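Side-chain contacts in glycogen synthase (Cyanobacterium sp. CLg1, PDB 6GNF), which is a two-domain, GT-B-type member of the starch and glycogen synthase family that holds adenosine-5'-diphosphate and a glycan in its pockets: residues E85-R90 / F136-Q141; F167-W172 / L176-L181. All blocks are in the same frame, centred on the assembly; numbering follows the deposited sequence.

Contact 1 of 2, residues E85-R90 / F136-Q141; sequences EKTNVR and FAMLSQ. With SO4 (sulfate ion), chain G.
Sulfate O1 is gripped by both terminal nitrogens of Arg90, at the end of strand segment 85-90. The firmer bond runs from Arg90 NH2 to O1 over 3.1 Å and is fairly straight, with an angle of 160° at the hydrogen. The bond from Arg90 NH1 to sulfate O1, 3.4 Å, is weak and more bent. O1 lies in the guanidinium plane, at its edge, and serves both N-H groups. The ion, probably from the crystallisation liquor, is also bonded to Arg64, while Arg90 NH2 makes a salt bridge to Asp105.

The contact between strand and helix is apolar and small, burying 101 Å² in all. Thr87 and Val89, two residues apart on one face of the strand, both point toward helix segment 136-141 and receive a single side chain, Met138. With chi1 at -175° and chi2 also extended, Met138 carries its sulfur straight out from the helix to the strand, and the chain bends only at chi3. Met138 SD lies 3.9 Å from Thr87 CG2, the two side chains crossing at about a right angle, and 4.2 Å from Val89 CG1. Thr87 OG1 is hydrogen-bonded to His106 instead.

Strand 85-96 pairs antiparallel with strands 72-82 and 99-105. Val80 of the former touches both Val89 and Met138, and with Thr87 and Val89 it joins helix 132-144 to this part of the sheet; Val108 and Tyr109 of helix 107-110 also touch Met138.

Contact 2 of 2, residues F167-W172 / L176-L181; sequences FVCNDW and LLPLYL. With AC1 (4,6-dideoxy-4-{[(1S,4R,5S,6S)-4,5,6-trihydroxy-3-(hydroxymethyl)cyclohex-2-en-1-yl]amino}-alpha-D-glucopyranose), chain D; GLC (alpha-D-glucopyranose), chain B.
Leu177 of helix 177-186 packs against Phe167 and Cys169 of strand 166-170, closing the first half of a beta-alpha-beta unit that is completed by strand 195-200. Strand 167-170 and helix 177-181 run roughly antiparallel, at 143°, with their axes 10.5 Å apart.

Apolar packing joins the two segments, with no hydrogen bond between them. With CG anti to the backbone N (chi1 -178°), Leu177 reaches the strand through its CD2 branch, which sits 3.7 Å from Cys169 SG and 3.8 Å from Phe167 CB. Leu177 and Phe167 cross at about a right angle, and CD1 of Leu181 approaches Phe167 CE2 one turn further along the helix. Pro178 CD lies 4.2 Å from Cys169 SG, so the thiol has neighbours from two successive helix residues. Phe191 meets the Phe167 ring edge-to-face and also touches Leu181.

The bonds to the glycan come from the residues just after the strand. Asp171 OD1 is held by the backbone N of His201 and of Asn202, which would help to fix the carboxylate's rotation. Its other oxygen, OD2, accepts hydrogen bonds from O2 and O3 of AC1. Trp172 NE1 divides its N-H between two hydroxyl oxygens of the glucose, 3.3 Å from O3 and, more weakly, 3.3 Å from O2, which lies in the plane of the indole at its edge.

Contacts 1 and 2 follow one another along the chain, both segments of contact 1 preceding those of contact 2, and their centres are 14 Å apart. Both reach the same nine-stranded mixed sheet: contact 1 near its antiparallel edge, through strand 85-96, and contact 2 in its parallel part, through strand 166-170. Helices 132-144 and 177-186 touch each other between them, with Ala137 CB 3.6 Å from Tyr180 OH. Phe136 CD2 also lies 3.8 Å from Trp172 CH2, so the helix of contact 1 touches the six-membered ring of a residue that bonds the glycan. All four segments belong to the starch synthase catalytic domain, and together they give a continuous run of packing from strand 85-96 to Trp172.

Contact 1 of 2, residues E85-R90 / F136-Q141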
loop_
_atom_site.group_PDB
_atom_site.type_symbol
_atom_site.label_atom_id
_atom_site.label_comp_id
_atom_site.label_asym_id
_atom_site.label_seq_id
_atom_site.Cartn_x
_atom_site.Cartn_y
_atom_site.Cartn_z
ATOM N N GLU A 85 -30.852 -2.619 2.408
ATOM C CA GLU A 85 -31.466 -2.984 1.134
ATOM C C GLU A 85 -30.875 -4.295 0.592
ATOM O O GLU A 85 -29.660 -4.484 0.565
ATOM C CB GLU A 85 -31.280 -1.855 0.115
ATOM C CG GLU A 85 -31.792 -2.152 -1.296
ATOM C CD GLU A 85 -31.148 -1.281 -2.381
ATOM O OE1 GLU A 85 -31.585 -0.122 -2.570
ATOM O OE2 GLU A 85 -30.220 -1.767 -3.071
ATOM N N LYS A 86 -31.758 -5.177 0.134
ATOM C CA LYS A 86 -31.373 -6.414 -0.538
ATOM C C LYS A 86 -31.057 -6.101 -1.994
ATOM O O LYS A 86 -31.796 -5.368 -2.647
ATOM C CB LYS A 86 -32.513 -7.442 -0.461
ATOM C CG LYS A 86 -32.424 -8.428 0.703
ATOM C CD LYS A 86 -32.211 -7.775 2.072
ATOM C CE LYS A 86 -33.380 -6.905 2.523
ATOM N NZ LYS A 86 -34.688 -7.619 2.508
ATOM N N THR A 87 -29.960 -6.645 -2.508
ATOM C CA THR A 87 -29.552 -6.373 -3.888
ATOM C C THR A 87 -28.788 -7.577 -4.455
ATOM O O THR A 87 -28.689 -8.597 -3.790
ATOM C CB THR A 87 -28.721 -5.063 -3.956
ATOM O OG1 THR A 87 -28.579 -4.652 -5.316
ATOM C CG2 THR A 87 -27.351 -5.242 -3.297
ATOM N N ASN A 88 -28.325 -7.471 -5.699
ATOM C CA ASN A 88 -27.575 -8.541 -6.360
ATOM C C ASN A 88 -26.273 -8.013 -6.898
ATOM O O ASN A 88 -26.218 -6.892 -7.339
ATOM C CB ASN A 88 -28.352 -9.078 -7.566
ATOM C CG ASN A 88 -29.634 -9.742 -7.179
ATOM O OD1 ASN A 88 -30.702 -9.214 -7.470
ATOM N ND2 ASN A 88 -29.556 -10.870 -6.482
ATOM N N VAL A 89 -25.246 -8.846 -6.903
ATOM C CA VAL A 89 -24.030 -8.543 -7.653
ATOM C C VAL A 89 -23.913 -9.520 -8.823
ATOM O O VAL A 89 -24.525 -10.587 -8.801
ATOM C CB VAL A 89 -22.777 -8.575 -6.757
ATOM C CG1 VAL A 89 -22.874 -7.493 -5.694
ATOM C CG2 VAL A 89 -22.581 -9.938 -6.110
ATOM N N ARG A 90 -23.241 -9.091 -9.889
ATOM C CA ARG A 90 -22.795 -9.978 -10.954
ATOM C C ARG A 90 -21.294 -10.152 -10.782
ATOM O O ARG A 90 -20.650 -9.327 -10.141
ATOM C CB ARG A 90 -23.084 -9.385 -12.325
ATOM C CG ARG A 90 -24.559 -9.202 -12.644
ATOM C CD ARG A 90 -24.758 -8.683 -14.059
ATOM N NE ARG A 90 -24.094 -7.397 -14.268
ATOM C CZ ARG A 90 -23.849 -6.839 -15.459
ATOM N NH1 ARG A 90 -24.211 -7.441 -16.585
ATOM N NH2 ARG A 90 -23.229 -5.663 -15.524
ATOM N N PHE A 136 -18.297 -1.590 1.131
ATOM C CA PHE A 136 -17.259 -2.545 1.490
ATOM C C PHE A 136 -17.766 -3.724 2.314
ATOM O O PHE A 136 -17.242 -4.828 2.192
ATOM C CB PHE A 136 -16.075 -1.838 2.151
ATOM C CG PHE A 136 -15.404 -0.839 1.252
ATOM C CD1 PHE A 136 -15.134 -1.147 -0.077
ATOM C CD2 PHE A 136 -15.049 0.418 1.724
ATOM C CE1 PHE A 136 -14.527 -0.223 -0.909
ATOM C CE2 PHE A 136 -14.434 1.347 0.890
ATOM C CZ PHE A 136 -14.178 1.028 -0.426
ATOM N N ALA A 137 -18.813 -3.518 3.105
ATOM C CA ALA A 137 -19.532 -4.657 3.671
ATOM C C ALA A 137 -20.067 -5.554 2.542
ATOM O O ALA A 137 -20.022 -6.782 2.636
ATOM C CB ALA A 137 -20.672 -4.195 4.559
ATOM N N MET A 138 -20.589 -4.942 1.486
ATOM C CA MET A 138 -21.100 -5.714 0.352
ATOM C C MET A 138 -19.987 -6.487 -0.368
ATOM O O MET A 138 -20.211 -7.599 -0.860
ATOM C CB MET A 138 -21.833 -4.807 -0.631
ATOM C CG MET A 138 -22.509 -5.569 -1.776
ATOM S SD MET A 138 -23.580 -4.536 -2.786
ATOM C CE MET A 138 -22.334 -3.622 -3.689
ATOM N N LEU A 139 -18.804 -5.888 -0.468
ATOM C CA LEU A 139 -17.656 -6.580 -1.051
ATOM C C LEU A 139 -17.309 -7.854 -0.286
ATOM O O LEU A 139 -17.056 -8.884 -0.903
ATOM C CB LEU A 139 -16.431 -5.660 -1.102
ATOM C CG LEU A 139 -15.110 -6.294 -1.536
ATOM C CD1 LEU A 139 -15.227 -6.923 -2.913
ATOM C CD2 LEU A 139 -13.995 -5.256 -1.525
ATOM N N SER A 140 -17.303 -7.778 1.047
ATOM C CA SER A 140 -16.951 -8.932 1.877
ATOM C C SER A 140 -17.963 -10.062 1.718
ATOM O O SER A 140 -17.586 -11.218 1.647
ATOM C CB SER A 140 -16.826 -8.524 3.340
ATOM O OG SER A 140 -15.783 -7.573 3.460
ATOM N N GLN A 141 -19.244 -9.717 1.670
ATOM C CA GLN A 141 -20.302 -10.696 1.430
ATOM C C GLN A 141 -20.191 -11.325 0.054
ATOM O O GLN A 141 -20.401 -12.522 -0.103
ATOM C CB GLN A 141 -21.683 -10.046 1.534
ATOM C CG GLN A 141 -22.042 -9.554 2.918
ATOM C CD GLN A 141 -23.304 -8.718 2.912
ATOM O OE1 GLN A 141 -24.283 -9.044 2.237
ATOM N NE2 GLN A 141 -23.288 -7.625 3.655
HETATM S S SO4 G . -21.653 -4.065 -18.738
HETATM O O1 SO4 G . -22.725 -5.062 -18.481
HETATM O O2 SO4 G . -21.372 -3.234 -17.540
HETATM O O3 SO4 G . -22.113 -3.174 -19.826
HETATM O O4 SO4 G . -20.415 -4.762 -19.158
#

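Contact 2 of 2, residues F167-W172 / L176-L181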
loop_
_atom_site.group_PDB
_atom_site.type_symbol
_atom_site.label_atom_id
_atom_site.label_comp_id
_atom_site.label_asym_id
_atom_site.label_seq_id
_atom_site.Cartn_x
_atom_site.Cartn_y
_atom_site.Cartn_z
ATOM N N PHE A 167 -9.115 -17.480 2.962
ATOM C CA PHE A 167 -9.417 -16.117 2.557
ATOM C C PHE A 167 -8.355 -15.168 3.113
ATOM O O PHE A 167 -8.186 -15.071 4.324
ATOM C CB PHE A 167 -10.790 -15.689 3.083
ATOM C CG PHE A 167 -11.946 -16.387 2.420
ATOM C CD1 PHE A 167 -12.457 -15.924 1.215
ATOM C CD2 PHE A 167 -12.534 -17.500 3.004
ATOM C CE1 PHE A 167 -13.520 -16.562 0.604
ATOM C CE2 PHE A 167 -13.594 -18.140 2.400
ATOM C CZ PHE A 167 -14.092 -17.667 1.200
ATOM N N VAL A 168 -7.666 -14.448 2.231
ATOM C CA VAL A 168 -6.731 -13.406 2.654
ATOM C C VAL A 168 -7.407 -12.043 2.515
ATOM O O VAL A 168 -7.679 -11.568 1.406
ATOM C CB VAL A 168 -5.427 -13.444 1.838
ATOM C CG1 VAL A 168 -4.452 -12.389 2.338
ATOM C CG2 VAL A 168 -4.778 -14.815 1.937
ATOM N N CYS A 169 -7.746 -11.459 3.659
ATOM C CA CYS A 169 -8.428 -10.175 3.729
ATOM C C CYS A 169 -7.402 -9.059 3.850
ATOM O O CYS A 169 -6.686 -8.972 4.846
ATOM C CB CYS A 169 -9.344 -10.159 4.947
ATOM S SG CYS A 169 -10.411 -11.622 5.005
ATOM N N ASN A 170 -7.354 -8.207 2.835
ATOM C CA ASN A 170 -6.387 -7.129 2.791
ATOM C C ASN A 170 -6.976 -5.850 3.351
ATOM O O ASN A 170 -7.972 -5.349 2.855
ATOM C CB ASN A 170 -5.910 -6.926 1.355
ATOM C CG ASN A 170 -5.076 -8.085 0.872
ATOM O OD1 ASN A 170 -3.875 -8.140 1.101
ATOM N ND2 ASN A 170 -5.719 -9.045 0.212
ATOM N N ASP A 171 -6.389 -5.369 4.445
ATOM C CA ASP A 171 -6.724 -4.084 5.046
ATOM C C ASP A 171 -8.162 -3.974 5.567
ATOM O O ASP A 171 -8.935 -4.951 5.544
ATOM C CB ASP A 171 -6.394 -2.930 4.086
ATOM C CG ASP A 171 -5.060 -2.234 4.423
ATOM O OD1 ASP A 171 -4.480 -2.396 5.517
ATOM O OD2 ASP A 171 -4.590 -1.527 3.524
ATOM N N TRP A 172 -8.490 -2.802 6.110
ATOM C CA TRP A 172 -9.746 -2.627 6.821
ATOM C C TRP A 172 -10.983 -2.856 5.952
ATOM O O TRP A 172 -12.019 -3.264 6.466
ATOM C CB TRP A 172 -9.809 -1.252 7.488
ATOM C CG TRP A 172 -9.961 -0.116 6.542
ATOM C CD1 TRP A 172 -8.961 0.637 6.000
ATOM C CD2 TRP A 172 -11.187 0.417 6.027
ATOM N NE1 TRP A 172 -9.486 1.601 5.169
ATOM C CE2 TRP A 172 -10.852 1.488 5.173
ATOM C CE3 TRP A 172 -12.532 0.092 6.201
ATOM C CZ2 TRP A 172 -11.816 2.238 4.506
ATOM C CZ3 TRP A 172 -13.486 0.835 5.531
ATOM C CH2 TRP A 172 -13.124 1.895 4.694
ATOM N N LEU A 176 -14.388 -7.265 7.722
ATOM C CA LEU A 176 -15.615 -7.908 8.216
ATOM C C LEU A 176 -15.837 -9.312 7.632
ATOM O O LEU A 176 -16.695 -10.056 8.094
ATOM C CB LEU A 176 -16.847 -7.061 7.914
ATOM C CG LEU A 176 -16.926 -5.659 8.509
ATOM C CD1 LEU A 176 -18.171 -4.977 7.963
ATOM C CD2 LEU A 176 -16.956 -5.678 10.021
ATOM N N LEU A 177 -15.075 -9.688 6.618
ATOM C CA LEU A 177 -15.258 -10.999 5.985
ATOM C C LEU A 177 -15.229 -12.186 6.972
ATOM O O LEU A 177 -16.009 -13.129 6.833
ATOM C CB LEU A 177 -14.235 -11.201 4.862
ATOM C CG LEU A 177 -14.334 -12.515 4.082
ATOM C CD1 LEU A 177 -13.952 -12.305 2.622
ATOM C CD2 LEU A 177 -13.467 -13.600 4.711
ATOM N N PRO A 178 -14.317 -12.161 7.958
ATOM C CA PRO A 178 -14.314 -13.242 8.947
ATOM C C PRO A 178 -15.599 -13.327 9.768
ATOM O O PRO A 178 -16.014 -14.426 10.138
ATOM C CB PRO A 178 -13.128 -12.898 9.846
ATOM C CG PRO A 178 -12.229 -12.077 8.992
ATOM C CD PRO A 178 -13.151 -11.275 8.120
ATOM N N LEU A 179 -16.242 -12.191 10.011
ATOM C CA LEU A 179 -17.498 -12.182 10.749
ATOM C C LEU A 179 -18.609 -12.776 9.895
ATOM O O LEU A 179 -19.396 -13.595 10.377
ATOM C CB LEU A 179 -17.879 -10.770 11.211
ATOM C CG LEU A 179 -17.078 -10.220 12.396
ATOM C CD1 LEU A 179 -15.641 -9.915 12.018
ATOM C CD2 LEU A 179 -17.735 -8.972 12.957
ATOM N N TYR A 180 -18.690 -12.359 8.633
ATOM C CA TYR A 180 -19.693 -12.898 7.721
ATOM C C TYR A 180 -19.475 -14.390 7.460
ATOM O O TYR A 180 -20.442 -15.148 7.377
ATOM C CB TYR A 180 -19.706 -12.141 6.396
ATOM C CG TYR A 180 -20.221 -10.728 6.505
ATOM C CD1 TYR A 180 -21.491 -10.467 6.997
ATOM C CD2 TYR A 180 -19.447 -9.649 6.101
ATOM C CE1 TYR A 180 -21.974 -9.170 7.096
ATOM C CE2 TYR A 180 -19.919 -8.347 6.196
ATOM C CZ TYR A 180 -21.179 -8.109 6.696
ATOM O OH TYR A 180 -21.648 -6.817 6.790
ATOM N N LEU A 181 -18.215 -14.803 7.352
ATOM C CA LEU A 181 -17.878 -16.220 7.196
ATOM C C LEU A 181 -18.501 -17.049 8.312
ATOM O O LEU A 181 -19.095 -18.100 8.069
ATOM C CB LEU A 181 -16.359 -16.422 7.213
ATOM C CG LEU A 181 -15.869 -17.866 7.168
ATOM C CD1 LEU A 181 -16.359 -18.564 5.908
ATOM C CD2 LEU A 181 -14.358 -17.932 7.253
HETATM C C1 AC1 D . -4.601 2.293 0.718
HETATM O O2 AC1 D . -5.222 0.618 2.374
HETATM C C2 AC1 D . -4.195 1.007 1.439
HETATM C C4A AC1 D . 2.929 -0.657 2.137
HETATM C C3 AC1 D . -2.847 1.155 2.148
HETATM O O3 AC1 D . -2.479 -0.143 2.626
HETATM C C4 AC1 D . -1.764 1.732 1.209
HETATM N N4A AC1 D . -0.428 1.895 1.827
HETATM C C5 AC1 D . -2.309 3.062 0.665
HETATM O O5 AC1 D . -3.519 2.821 -0.064
HETATM C C6 AC1 D . -1.345 3.768 -0.274
HETATM C C1B AC1 D . 0.360 0.832 2.455
HETATM C C2B AC1 D . 1.697 1.299 3.103
HETATM O O2B AC1 D . 1.862 2.713 3.120
HETATM C C3B AC1 D . 2.970 0.810 2.451
HETATM O O3B AC1 D . 4.063 1.019 3.345
HETATM O O4 AC1 D . 4.091 -0.931 1.347
HETATM C C5B AC1 D . 1.673 -1.008 1.382
HETATM C C7B AC1 D . 0.552 -0.313 1.491
HETATM C C6B AC1 D . 1.686 -2.223 0.510
HETATM O O6B AC1 D . 2.008 -3.333 1.350
HETATM C C1 GLC B . -8.221 5.971 1.899
HETATM C C2 GLC B . -8.494 4.493 2.217
HETATM C C3 GLC B . -7.177 3.783 2.521
HETATM C C4 GLC B . -6.208 3.965 1.355
HETATM C C5 GLC B . -5.976 5.466 1.140
HETATM C C6 GLC B . -4.955 5.793 0.040
HETATM O O2 GLC B . -9.360 4.359 3.350
HETATM O O3 GLC B . -7.379 2.396 2.785
HETATM O O4 GLC B . -4.997 3.272 1.679
HETATM O O5 GLC B . -7.239 6.089 0.854
HETATM O O6 GLC B . -5.374 5.317 -1.249
#